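Local coordinates for competence damage-inducible protein A (PDB 5V01) that is of unknown function but belongs to the CinA (competence-damaged protein) family, some members of which deamidate nicotinamide mononucleotide, at residues A[18-22]-A[162-166]; A[25-31]-A[169-173]; A[32-38]-A[58-64]; A[74-80]-A[94-99]; A[86-90]-A[128-132]. All coordinates share one frame. Where two conformers were deposited one is given. Numbering follows the deposited sequence.

Contact 1: A[18-22]-A[162-166]. With NA (sodium ion), chain E.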
# COMPACT_ATOMS: atom_id res chain seq x y z
N LEU A 18 -0.40 14.98 -10.98
CA LEU A 18 0.94 14.42 -11.05
C LEU A 18 0.93 12.97 -11.48
O LEU A 18 1.75 12.53 -12.30
CB LEU A 18 1.64 14.54 -9.70
CG LEU A 18 2.09 15.94 -9.30
CD1 LEU A 18 2.52 15.92 -7.84
CD2 LEU A 18 3.22 16.47 -10.20
N THR A 19 -0.02 12.23 -10.93
CA THR A 19 -0.14 10.84 -11.26
C THR A 19 -0.46 10.63 -12.76
O THR A 19 0.04 9.68 -13.38
CB THR A 19 -1.19 10.20 -10.36
OG1 THR A 19 -0.83 10.34 -8.97
CG2 THR A 19 -1.21 8.80 -10.66
N ALA A 20 -1.24 11.54 -13.34
CA ALA A 20 -1.55 11.51 -14.78
C ALA A 20 -0.29 11.71 -15.62
O ALA A 20 -0.06 11.00 -16.62
CB ALA A 20 -2.59 12.55 -15.14
N GLU A 21 0.53 12.67 -15.21
CA GLU A 21 1.75 12.97 -15.95
C GLU A 21 2.74 11.81 -15.83
O GLU A 21 3.39 11.40 -16.81
CB GLU A 21 2.34 14.27 -15.41
CG GLU A 21 3.56 14.77 -16.13
CD GLU A 21 4.04 16.11 -15.59
OE1 GLU A 21 3.38 16.70 -14.70
OE2 GLU A 21 5.11 16.53 -16.03
N VAL A 22 2.83 11.25 -14.62
CA VAL A 22 3.72 10.10 -14.38
C VAL A 22 3.29 8.88 -15.21
O VAL A 22 4.10 8.24 -15.86
CB VAL A 22 3.76 9.73 -12.88
CG1 VAL A 22 4.30 8.33 -12.62
CG2 VAL A 22 4.57 10.78 -12.12
N LEU A 162 5.99 11.99 -6.03
CA LEU A 162 5.46 11.97 -7.38
C LEU A 162 6.00 13.12 -8.24
O LEU A 162 6.28 12.92 -9.42
CB LEU A 162 3.93 12.00 -7.37
CG LEU A 162 3.27 10.73 -6.81
CD1 LEU A 162 1.80 11.03 -6.46
CD2 LEU A 162 3.38 9.56 -7.78
N ALA A 163 6.07 14.32 -7.66
CA ALA A 163 6.58 15.49 -8.40
C ALA A 163 8.03 15.25 -8.79
O ALA A 163 8.44 15.53 -9.93
CB ALA A 163 6.43 16.75 -7.59
N ALA A 164 8.82 14.72 -7.87
CA ALA A 164 10.23 14.43 -8.17
C ALA A 164 10.35 13.33 -9.23
O ALA A 164 11.18 13.38 -10.14
CB ALA A 164 10.98 14.06 -6.92
N LEU A 165 9.50 12.30 -9.12
CA LEU A 165 9.47 11.25 -10.13
C LEU A 165 9.15 11.83 -11.51
O LEU A 165 9.78 11.45 -12.49
CB LEU A 165 8.44 10.19 -9.76
CG LEU A 165 8.27 9.08 -10.81
CD1 LEU A 165 9.57 8.30 -11.00
CD2 LEU A 165 7.11 8.16 -10.47
N SER A 166 8.16 12.73 -11.58
CA SER A 166 7.75 13.37 -12.85
C SER A 166 8.92 14.10 -13.53
O SER A 166 9.13 13.97 -14.75
CB SER A 166 6.53 14.30 -12.66
OG SER A 166 6.81 15.60 -12.14
NA NA E . 7.85 13.76 -16.62
O HOH W 1 5.08 17.96 -12.81
O HOH W 2 6.14 12.30 -15.68
O HOH W 3 5.83 14.71 -18.27
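Leu18 lies over the start of the facing helical turn: its CB is 4.1 Å from Leu162 CB, and its CD1 reaches Ala163 CB at 4.0 Å. One turn further on, Val22 takes over the same job. Its CG1 packs on Leu165 CD2 at 3.5 Å, and its CG2 lies 3.8 Å from Leu162 O and 4.1 Å from Ser166 CB. The two helical segments run roughly the same way, 30° apart with the segment axes 9.3 Å apart at their closest, and they draw together toward Val22 and Ser166, whose CA atoms are 5.4 Å apart. The polar edge is joined through solvent. Water 1 donates to Glu21 OE1 (2.8 Å) and to Ser166 OG (3.0 Å). A sodium ion is coordinated by Ser166 O at 2.3 Å and by waters 2 and 3; water 3 donates to Glu21 OE2 at 3.0 Å. Thr19 brings its OG1 to 3.7 Å from Leu162 CD1, while its hydroxyl is bonded to Thr15 O in its own helix. This is helix-helix packing on one face of the central sheet: Leu162 also touches Leu44, Ala47 and Leu48 of helix 43-50, and Leu165 rests on Ile107 and Ile109 of strand 107-113.

Contact 2: A[25-31]-A[169-173]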
# COMPACT_ATOMS: atom_id res chain seq x y z
N ALA A 25 4.21 9.26 -18.95
CA ALA A 25 5.65 9.15 -19.18
C ALA A 25 6.13 7.71 -19.05
O ALA A 25 6.92 7.24 -19.86
CB ALA A 25 6.39 10.07 -18.24
N LEU A 26 5.63 7.00 -18.02
CA LEU A 26 5.96 5.59 -17.88
C LEU A 26 5.47 4.76 -19.06
O LEU A 26 6.22 3.95 -19.61
CB LEU A 26 5.40 5.02 -16.58
CG LEU A 26 6.06 5.53 -15.29
CD1 LEU A 26 5.18 5.11 -14.11
CD2 LEU A 26 7.47 5.00 -15.12
N ILE A 27 4.21 4.97 -19.44
CA ILE A 27 3.60 4.21 -20.54
C ILE A 27 4.32 4.49 -21.86
O ILE A 27 4.59 3.56 -22.62
CB ILE A 27 2.08 4.49 -20.64
CG1 ILE A 27 1.37 3.88 -19.42
CG2 ILE A 27 1.48 3.90 -21.91
CD1 ILE A 27 -0.02 4.42 -19.23
N ALA A 28 4.70 5.75 -22.08
CA ALA A 28 5.43 6.13 -23.30
C ALA A 28 6.77 5.40 -23.43
O ALA A 28 7.21 5.13 -24.57
CB ALA A 28 5.63 7.64 -23.36
N ARG A 29 7.39 5.07 -22.29
CA ARG A 29 8.71 4.40 -22.30
C ARG A 29 8.64 2.90 -22.11
O ARG A 29 9.65 2.23 -22.24
CB ARG A 29 9.60 5.01 -21.23
CG ARG A 29 9.95 6.44 -21.57
CD ARG A 29 10.60 7.16 -20.42
NE ARG A 29 10.98 8.51 -20.83
CZ ARG A 29 10.12 9.52 -21.02
NH1 ARG A 29 8.80 9.38 -20.85
NH2 ARG A 29 10.60 10.69 -21.38
N GLY A 30 7.46 2.38 -21.78
CA GLY A 30 7.27 0.98 -21.47
C GLY A 30 7.93 0.63 -20.15
O GLY A 30 8.41 -0.49 -19.99
N TRP A 31 7.94 1.58 -19.21
CA TRP A 31 8.53 1.36 -17.88
C TRP A 31 7.47 1.09 -16.83
O TRP A 31 6.35 1.59 -16.92
CB TRP A 31 9.38 2.55 -17.44
CG TRP A 31 10.61 2.80 -18.28
CD1 TRP A 31 11.16 1.97 -19.19
CD2 TRP A 31 11.42 3.97 -18.26
NE1 TRP A 31 12.27 2.56 -19.76
CE2 TRP A 31 12.46 3.79 -19.19
CE3 TRP A 31 11.38 5.16 -17.53
CZ2 TRP A 31 13.44 4.75 -19.43
CZ3 TRP A 31 12.36 6.12 -17.76
CH2 TRP A 31 13.37 5.90 -18.69
N LEU A 169 11.57 11.45 -14.76
CA LEU A 169 11.14 10.77 -15.97
C LEU A 169 11.44 11.56 -17.23
O LEU A 169 11.60 10.97 -18.27
CB LEU A 169 9.65 10.41 -15.91
CG LEU A 169 9.33 9.24 -14.98
CD1 LEU A 169 7.85 9.17 -14.64
CD2 LEU A 169 9.81 7.93 -15.59
N ALA A 170 11.51 12.89 -17.10
CA ALA A 170 11.81 13.75 -18.24
C ALA A 170 13.30 13.70 -18.66
O ALA A 170 13.65 14.28 -19.69
CB ALA A 170 11.38 15.17 -17.93
N HIS A 171 14.14 12.99 -17.89
CA HIS A 171 15.57 12.94 -18.17
C HIS A 171 16.21 11.57 -18.18
O HIS A 171 17.30 11.41 -18.70
CB HIS A 171 16.29 13.84 -17.17
CG HIS A 171 15.80 15.24 -17.24
ND1 HIS A 171 14.76 15.74 -16.50
CD2 HIS A 171 16.13 16.22 -18.11
CE1 HIS A 171 14.51 16.99 -16.88
NE2 HIS A 171 15.33 17.30 -17.85
N TRP A 172 15.56 10.57 -17.58
CA TRP A 172 16.16 9.25 -17.50
C TRP A 172 16.25 8.57 -18.84
O TRP A 172 15.34 8.70 -19.67
CB TRP A 172 15.36 8.36 -16.55
CG TRP A 172 15.72 8.44 -15.13
CD1 TRP A 172 16.94 8.64 -14.59
CD2 TRP A 172 14.82 8.22 -14.06
NE1 TRP A 172 16.86 8.56 -13.21
CE2 TRP A 172 15.56 8.31 -12.86
CE3 TRP A 172 13.45 7.96 -13.99
CZ2 TRP A 172 14.96 8.15 -11.60
CZ3 TRP A 172 12.87 7.81 -12.74
CH2 TRP A 172 13.62 7.90 -11.57
N GLN A 173 17.33 7.81 -19.01
CA GLN A 173 17.53 6.79 -20.05
C GLN A 173 18.64 5.77 -19.57
O GLN A 173 18.64 4.60 -20.00
CB GLN A 173 17.91 7.44 -21.38
CG GLN A 173 18.00 6.45 -22.54
CD GLN A 173 18.65 7.00 -23.79
OE1 GLN A 173 18.24 8.02 -24.30
NE2 GLN A 173 19.65 6.30 -24.29
OXT GLN A 173 19.52 6.07 -18.78
O HOH W 4 13.53 10.78 -20.24
O HOH W 5 13.92 7.90 -21.96
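The main bump is Leu169, whose two methyls fit a hollow lined by Ala25, Leu26 and Trp31. CD1 sits against Ala25 CB at 4.0 Å; CD2 lies 3.8 Å from Leu26 CD2 and 3.7 Å from Trp31 CE3, meeting the indole at its edge. The same indole is itself a wedge, driving its far corner toward the chain end, so that Trp31 CH2 comes 3.8 Å from Trp172 CB and 3.6 Å from Trp172 O. What puts Trp31 here is the way helix 15-29 stops. Gly30, with positive phi, closes it in a Schellman motif, with Trp31 N bonded to Leu26 O (3.0 Å) and Gly30 N to Ile27 O (3.2 Å), and the chain turns toward strand 33-37 of the central sheet. Phe135 stacks on Trp172 and also meets the Trp31 ring, while Ile107 touches Leu26, Trp31, Leu169 and Trp172. On the solvent side Arg29 folds back, NH1 donating to Ala25 O at 3.0 Å. Two waters fill the remaining gap: water 4 accepts from Arg29 NH2 (3.1 Å) and donates to Leu169 O and Trp172 O, both at 2.8 Å, and water 5 links Arg29 NE (3.2 Å) to Trp172 O (2.8 Å).

Contact 3: A[32-38]-A[58-64]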
# COMPACT_ATOMS: atom_id res chain seq x y z
N ARG A 32 7.86 0.32 -15.82
CA ARG A 32 6.98 -0.04 -14.73
C ARG A 32 7.58 0.43 -13.42
O ARG A 32 8.80 0.36 -13.21
CB ARG A 32 6.72 -1.54 -14.71
CG ARG A 32 6.04 -2.00 -15.98
CD ARG A 32 5.59 -3.44 -15.92
NE ARG A 32 4.42 -3.60 -15.06
CZ ARG A 32 3.17 -3.28 -15.39
NH1 ARG A 32 2.86 -2.76 -16.59
NH2 ARG A 32 2.19 -3.50 -14.52
N LEU A 33 6.70 0.91 -12.56
CA LEU A 33 7.02 1.50 -11.27
C LEU A 33 6.55 0.58 -10.15
O LEU A 33 5.51 -0.07 -10.28
CB LEU A 33 6.26 2.83 -11.18
CG LEU A 33 6.33 3.62 -9.88
CD1 LEU A 33 7.75 4.12 -9.58
CD2 LEU A 33 5.36 4.80 -9.97
N THR A 34 7.26 0.59 -9.03
CA THR A 34 6.86 -0.12 -7.80
C THR A 34 7.20 0.78 -6.61
O THR A 34 8.02 1.70 -6.73
CB THR A 34 7.56 -1.47 -7.69
OG1 THR A 34 7.01 -2.20 -6.62
CG2 THR A 34 9.03 -1.36 -7.48
N THR A 35 6.54 0.53 -5.49
CA THR A 35 6.67 1.39 -4.31
C THR A 35 6.80 0.61 -3.02
O THR A 35 6.17 -0.44 -2.85
CB THR A 35 5.48 2.36 -4.17
OG1 THR A 35 4.25 1.64 -4.07
CG2 THR A 35 5.43 3.34 -5.31
N ALA A 36 7.57 1.18 -2.10
CA ALA A 36 7.70 0.66 -0.73
C ALA A 36 7.54 1.83 0.23
O ALA A 36 8.25 2.83 0.12
CB ALA A 36 9.04 -0.03 -0.51
N GLU A 37 6.61 1.71 1.16
CA GLU A 37 6.25 2.79 2.07
C GLU A 37 6.29 2.33 3.50
O GLU A 37 6.12 1.15 3.80
CB GLU A 37 4.80 3.21 1.77
CG GLU A 37 4.59 3.82 0.40
CD GLU A 37 3.13 4.15 0.16
OE1 GLU A 37 2.61 5.10 0.79
OE2 GLU A 37 2.52 3.46 -0.68
N SER A 38 6.47 3.29 4.39
CA SER A 38 6.35 3.07 5.81
C SER A 38 5.36 4.12 6.35
O SER A 38 4.15 3.90 6.31
CB SER A 38 7.74 3.08 6.43
OG SER A 38 7.70 2.81 7.82
N TYR A 58 2.02 -0.11 -13.33
CA TYR A 58 2.22 -0.37 -11.89
C TYR A 58 1.45 -1.59 -11.50
O TYR A 58 0.28 -1.76 -11.88
CB TYR A 58 1.68 0.81 -11.08
CG TYR A 58 1.79 0.69 -9.56
CD1 TYR A 58 0.77 0.15 -8.81
CD2 TYR A 58 2.90 1.16 -8.91
CE1 TYR A 58 0.87 0.06 -7.43
CE2 TYR A 58 3.02 1.09 -7.55
CZ TYR A 58 2.01 0.53 -6.80
OH TYR A 58 2.12 0.49 -5.43
N ASP A 59 2.07 -2.46 -10.72
CA ASP A 59 1.26 -3.50 -10.10
C ASP A 59 1.60 -3.94 -8.71
O ASP A 59 0.78 -4.62 -8.15
CB ASP A 59 1.15 -4.70 -11.03
CG ASP A 59 2.48 -5.27 -11.38
OD1 ASP A 59 3.28 -5.46 -10.47
OD2 ASP A 59 2.72 -5.54 -12.58
N THR A 60 2.73 -3.51 -8.13
CA THR A 60 3.12 -3.94 -6.80
C THR A 60 3.52 -2.78 -5.89
O THR A 60 4.38 -1.98 -6.25
CB THR A 60 4.28 -4.94 -6.90
OG1 THR A 60 3.87 -6.07 -7.68
CG2 THR A 60 4.74 -5.44 -5.52
N GLY A 61 2.92 -2.74 -4.71
CA GLY A 61 3.35 -1.88 -3.65
C GLY A 61 3.37 -2.63 -2.34
O GLY A 61 2.58 -3.54 -2.13
N VAL A 62 4.24 -2.21 -1.44
CA VAL A 62 4.22 -2.71 -0.08
C VAL A 62 4.20 -1.59 0.93
O VAL A 62 4.68 -0.48 0.66
CB VAL A 62 5.38 -3.68 0.23
CG1 VAL A 62 5.40 -4.83 -0.77
CG2 VAL A 62 6.74 -2.98 0.25
N VAL A 63 3.64 -1.91 2.10
CA VAL A 63 3.65 -1.06 3.27
C VAL A 63 4.32 -1.89 4.36
O VAL A 63 3.83 -2.95 4.74
CB VAL A 63 2.23 -0.66 3.68
CG1 VAL A 63 2.27 0.21 4.93
CG2 VAL A 63 1.58 0.07 2.54
N THR A 64 5.47 -1.40 4.83
CA THR A 64 6.31 -2.10 5.82
C THR A 64 6.53 -1.12 6.95
O THR A 64 7.44 -0.29 6.89
CB THR A 64 7.64 -2.57 5.21
OG1 THR A 64 8.30 -1.48 4.58
CG2 THR A 64 7.41 -3.66 4.19
O HOH W 6 5.30 -4.66 -12.54
O HOH W 7 4.89 -2.59 -9.85
O HOH W 8 3.62 1.12 -1.52
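The salt bridge from Arg32 NH2 to Asp59 OD2, 2.9 Å, ties the two strands at their N-terminal end, and water 6 spans the same pair, accepting from Arg32 NE (2.9 Å) and donating to Asp59 OD2 (2.7 Å). Inward, Thr34 OG1 donates to Thr60 O at 2.7 Å, and Thr35 OG1 shares a 2.8 Å hydrogen bond with Tyr58 OH. The backbones then zip up: Val62 N to Thr35 O (3.0 Å), Glu37 N to Val62 O (3.0 Å) and Thr64 N to Glu37 O (2.8 Å). Near the start, water 7 bridges Leu33 O (2.6 Å) and Thr60 N (2.9 Å). Gly61 sits beside Thr35 with the Tyr58 hydroxyl over it; a CB there would run into both side chains. On one face Ala36 CB packs against Val62 CG2 at 3.8 Å, covered by Ile99 of helix 89-103. On the other, Leu33 and Thr35 meet Leu48 of helix 43-50, while the carboxylate of Glu37 accepts from Thr40 OG1 and the backbone N of Leu44 and Ala45. Gly61, Val62 and Val63 also pair antiparallel with a strand of the second subunit, carrying the sheet across the dimer. Parallel neighbours 7° apart in direction, connected through helix 43-50, make this a classic beta-alpha-beta unit.

Contact 4: A[74-80]-A[94-99]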
# COMPACT_ATOMS: atom_id res chain seq x y z
N LEU A 74 11.35 -6.89 2.65
CA LEU A 74 12.29 -6.20 1.74
C LEU A 74 13.76 -6.55 1.92
O LEU A 74 14.59 -6.01 1.19
CB LEU A 74 12.08 -4.69 1.85
CG LEU A 74 10.69 -4.19 1.46
CD1 LEU A 74 10.58 -2.73 1.81
CD2 LEU A 74 10.41 -4.47 -0.01
N GLN A 75 14.06 -7.46 2.84
CA GLN A 75 15.44 -7.91 3.13
C GLN A 75 16.34 -6.75 3.53
O GLN A 75 17.55 -6.80 3.34
CB GLN A 75 16.05 -8.71 1.98
CG GLN A 75 15.30 -9.98 1.63
CD GLN A 75 14.08 -9.72 0.79
OE1 GLN A 75 14.13 -8.96 -0.18
NE2 GLN A 75 12.96 -10.32 1.17
N VAL A 76 15.78 -5.73 4.17
CA VAL A 76 16.62 -4.67 4.74
C VAL A 76 17.47 -5.35 5.81
O VAL A 76 16.97 -6.15 6.60
CB VAL A 76 15.76 -3.51 5.30
CG1 VAL A 76 16.63 -2.49 6.02
CG2 VAL A 76 14.97 -2.83 4.18
N ARG A 77 18.75 -5.01 5.83
CA ARG A 77 19.69 -5.63 6.79
C ARG A 77 19.42 -5.17 8.20
O ARG A 77 19.26 -3.98 8.46
CB ARG A 77 21.12 -5.26 6.46
CG ARG A 77 21.60 -5.76 5.13
CD ARG A 77 23.02 -5.26 4.97
NE ARG A 77 23.61 -5.76 3.74
CZ ARG A 77 24.81 -5.39 3.27
NH1 ARG A 77 25.54 -4.52 3.95
NH2 ARG A 77 25.26 -5.91 2.15
N ALA A 78 19.48 -6.10 9.15
CA ALA A 78 19.31 -5.75 10.57
C ALA A 78 20.36 -4.71 10.99
O ALA A 78 20.06 -3.77 11.73
CB ALA A 78 19.41 -7.00 11.45
N GLU A 79 21.59 -4.93 10.52
CA GLU A 79 22.71 -4.05 10.79
C GLU A 79 22.46 -2.61 10.33
O GLU A 79 22.80 -1.65 11.02
CB GLU A 79 23.94 -4.65 10.10
CG GLU A 79 24.30 -6.04 10.64
CD GLU A 79 23.30 -7.17 10.33
OE1 GLU A 79 22.67 -7.22 9.21
OE2 GLU A 79 23.19 -8.03 11.26
N THR A 80 21.83 -2.47 9.16
CA THR A 80 21.49 -1.15 8.61
C THR A 80 20.51 -0.42 9.52
O THR A 80 20.67 0.77 9.84
CB THR A 80 20.94 -1.28 7.20
OG1 THR A 80 21.96 -1.85 6.37
CG2 THR A 80 20.51 0.08 6.65
N GLU A 94 18.04 0.50 0.72
CA GLU A 94 17.79 -0.93 0.79
C GLU A 94 16.32 -1.28 0.54
O GLU A 94 16.02 -2.29 -0.11
CB GLU A 94 18.28 -1.51 2.11
CG GLU A 94 19.81 -1.50 2.22
CD GLU A 94 20.32 -2.15 3.48
OE1 GLU A 94 19.57 -2.86 4.13
OE2 GLU A 94 21.51 -1.98 3.83
N MET A 95 15.40 -0.43 1.02
CA MET A 95 13.97 -0.64 0.72
C MET A 95 13.72 -0.60 -0.78
O MET A 95 13.01 -1.45 -1.33
CB MET A 95 13.10 0.44 1.39
CG MET A 95 12.95 0.30 2.87
SD MET A 95 12.07 1.65 3.65
CE MET A 95 10.41 1.39 3.06
N SER A 96 14.33 0.39 -1.46
CA SER A 96 14.11 0.57 -2.89
C SER A 96 14.66 -0.63 -3.66
O SER A 96 14.04 -1.11 -4.59
CB SER A 96 14.68 1.89 -3.40
OG SER A 96 16.10 1.88 -3.52
N SER A 97 15.84 -1.11 -3.26
CA SER A 97 16.41 -2.29 -3.91
C SER A 97 15.55 -3.54 -3.69
O SER A 97 15.36 -4.33 -4.64
CB SER A 97 17.83 -2.55 -3.40
OG SER A 97 18.67 -1.48 -3.72
N GLY A 98 15.06 -3.71 -2.47
CA GLY A 98 14.26 -4.87 -2.17
C GLY A 98 12.97 -4.91 -2.96
O GLY A 98 12.59 -5.95 -3.50
N ILE A 99 12.29 -3.76 -3.06
CA ILE A 99 11.03 -3.74 -3.82
C ILE A 99 11.25 -3.79 -5.33
O ILE A 99 10.47 -4.43 -6.05
CB ILE A 99 10.14 -2.57 -3.36
CG1 ILE A 99 8.68 -2.75 -3.85
CG2 ILE A 99 10.66 -1.21 -3.81
CD1 ILE A 99 7.99 -4.03 -3.46
O HOH W 9 16.98 -4.87 0.48
O HOH W 10 19.42 -5.04 1.71
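Glu94 opens the segment and carries the polar half of the contact. Its OE1 accepts from Arg77 N at 2.9 Å and its OE2 from Thr80 OG1 at 2.6 Å, so one carboxylate grips both the N-cap residue and the first turn of helix 78-84. The side chain of Val76 lies alongside, CG1 3.5 Å from Glu94 OE1. Next, Met95 turns to the apolar side: its CG meets Leu74 CD1 at 4.0 Å and Val76 CG2 at 3.9 Å. A turn further, Gly98 lets the C-terminal end of helix 67-74 come right up to the backbone, its CA 4.6 Å from Leu74 CA and 3.6 Å from Leu74 O in a CA-H...O contact; any CB would strike that carbonyl. Water 9 lies beside this approach, within 2.7 Å of Leu74 O and 2.8 Å of Glu94 O. Ile99 finishes the row, CB against Leu74 CD2 at 3.9 Å, and continues onto Thr34 and Ala36 of strand 33-37 and Val62 of strand 58-64. Helix 89-103 thus packs on the sheet while its flank holds the turn between two short helices, a helical layer of the kind that covers one face of a three-layer alpha-beta-alpha sandwich.

Contact 5: A[86-90]-A[128-132]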
# COMPACT_ATOMS: atom_id res chain seq x y z
N ALA A 86 15.46 3.18 10.64
CA ALA A 86 14.62 3.09 9.46
C ALA A 86 14.44 4.42 8.72
O ALA A 86 14.11 4.41 7.53
CB ALA A 86 13.27 2.52 9.82
N VAL A 87 14.64 5.54 9.41
CA VAL A 87 14.53 6.87 8.79
C VAL A 87 15.94 7.32 8.49
O VAL A 87 16.59 7.99 9.30
CB VAL A 87 13.73 7.84 9.67
CG1 VAL A 87 13.67 9.23 9.03
CG2 VAL A 87 12.33 7.32 9.88
N SER A 88 16.41 6.89 7.34
CA SER A 88 17.80 7.10 6.94
C SER A 88 17.95 6.87 5.45
O SER A 88 17.16 6.16 4.80
CB SER A 88 18.73 6.15 7.70
OG SER A 88 18.52 4.78 7.33
N GLU A 89 18.99 7.48 4.91
CA GLU A 89 19.41 7.20 3.55
C GLU A 89 19.64 5.70 3.30
O GLU A 89 19.17 5.15 2.31
CB GLU A 89 20.68 7.98 3.21
CG GLU A 89 21.06 7.86 1.75
CD GLU A 89 22.27 8.68 1.35
OE1 GLU A 89 23.24 8.71 2.11
OE2 GLU A 89 22.25 9.26 0.26
N ALA A 90 20.39 5.04 4.19
CA ALA A 90 20.72 3.63 3.98
C ALA A 90 19.48 2.74 3.94
O ALA A 90 19.38 1.84 3.12
CB ALA A 90 21.68 3.15 5.05
N THR A 128 10.51 14.79 9.28
CA THR A 128 11.65 14.36 8.50
C THR A 128 11.32 13.11 7.70
O THR A 128 10.90 12.11 8.26
CB THR A 128 12.86 14.04 9.38
OG1 THR A 128 13.17 15.15 10.23
CG2 THR A 128 14.08 13.68 8.51
N VAL A 129 11.52 13.18 6.38
CA VAL A 129 11.18 12.07 5.49
C VAL A 129 12.32 11.86 4.49
O VAL A 129 12.77 12.83 3.85
CB VAL A 129 9.86 12.31 4.72
CG1 VAL A 129 9.52 11.09 3.87
CG2 VAL A 129 8.72 12.65 5.67
N TRP A 130 12.79 10.62 4.39
CA TRP A 130 13.75 10.19 3.39
C TRP A 130 13.06 9.54 2.19
O TRP A 130 12.10 8.78 2.35
CB TRP A 130 14.79 9.22 3.98
CG TRP A 130 15.95 9.88 4.67
CD1 TRP A 130 16.10 10.10 6.01
CD2 TRP A 130 17.12 10.39 4.04
NE1 TRP A 130 17.29 10.72 6.26
CE2 TRP A 130 17.95 10.91 5.07
CE3 TRP A 130 17.57 10.45 2.72
CZ2 TRP A 130 19.20 11.49 4.81
CZ3 TRP A 130 18.81 11.04 2.46
CH2 TRP A 130 19.61 11.54 3.51
N PHE A 131 13.59 9.84 1.01
CA PHE A 131 13.11 9.33 -0.25
C PHE A 131 14.24 8.67 -0.99
O PHE A 131 15.38 9.19 -0.95
CB PHE A 131 12.62 10.50 -1.13
CG PHE A 131 11.45 11.25 -0.55
CD1 PHE A 131 11.64 12.23 0.39
CD2 PHE A 131 10.14 10.93 -0.93
CE1 PHE A 131 10.57 12.90 0.95
CE2 PHE A 131 9.06 11.60 -0.38
CZ PHE A 131 9.27 12.59 0.55
N ALA A 132 13.93 7.59 -1.71
CA ALA A 132 14.83 7.00 -2.71
C ALA A 132 14.08 6.77 -4.01
O ALA A 132 12.94 6.27 -3.97
CB ALA A 132 15.40 5.69 -2.21
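This is helix-on-sheet packing in the alpha-beta-alpha sandwich, made where the capped start of helix 89-103 lies over strand 128-135, an inner strand of the mixed central sheet that runs antiparallel to both its neighbours, 107-113 and 138-145. Ser88 holds the N-cap position, its OG accepting from Cys91 N and also bonded to Ser85 O, so that hydroxyl belongs to the helix end rather than to the strand. The N-terminal turn is laid against Trp130, which contributes most of the strand's covered surface. Its CA-to-CB bond points toward the helix, as does that of Thr128, whereas Val129 and Phe131 point away; Phe131 meets the ring of Tyr160 edge-to-face. Val87 covers the beginning of the strand, with CG1 4.0 Å from Trp130 CD1 and 4.1 Å from Thr128 O. Backbone follows side chain: Ser88 N comes within 3.5 Å of Trp130 CD1, and Glu89 N, over the indole face, within 3.6 Å of Trp130 CD2. The Glu89 carboxylate reaches past the ring to Thr141 OG1 in the outermost strand 138-145. Glu89 CB makes a CH-pi contact with the six-membered ring of Trp130, 3.8 Å from the centroid and 18° off the normal.

How the contacts relate
Contact 3 is the sheet itself, bound by strand hydrogen bonds and nearest the chain's centre; the others pack helices, their ends and the C-terminal tail on or around the sheet. Contacts 1 and 2 share helix 15-29 and both pair apolar packing with a water-bridged polar side, contact 1 buried and contact 2 more open; they touch through Leu165 and Trp172. Both also reach Leu33 of contact 3. Contacts 4 and 5 share helix 89-103: contact 4 couples direct carboxylate bonds to a buried apolar row, contact 5 relies on an indole face at a partly buried site. Contact 4 meets contact 3 through Leu74 and Ile99. Contacts 1 and 4 lie on opposite sides of the chain's centre, their centres about 25 Å apart.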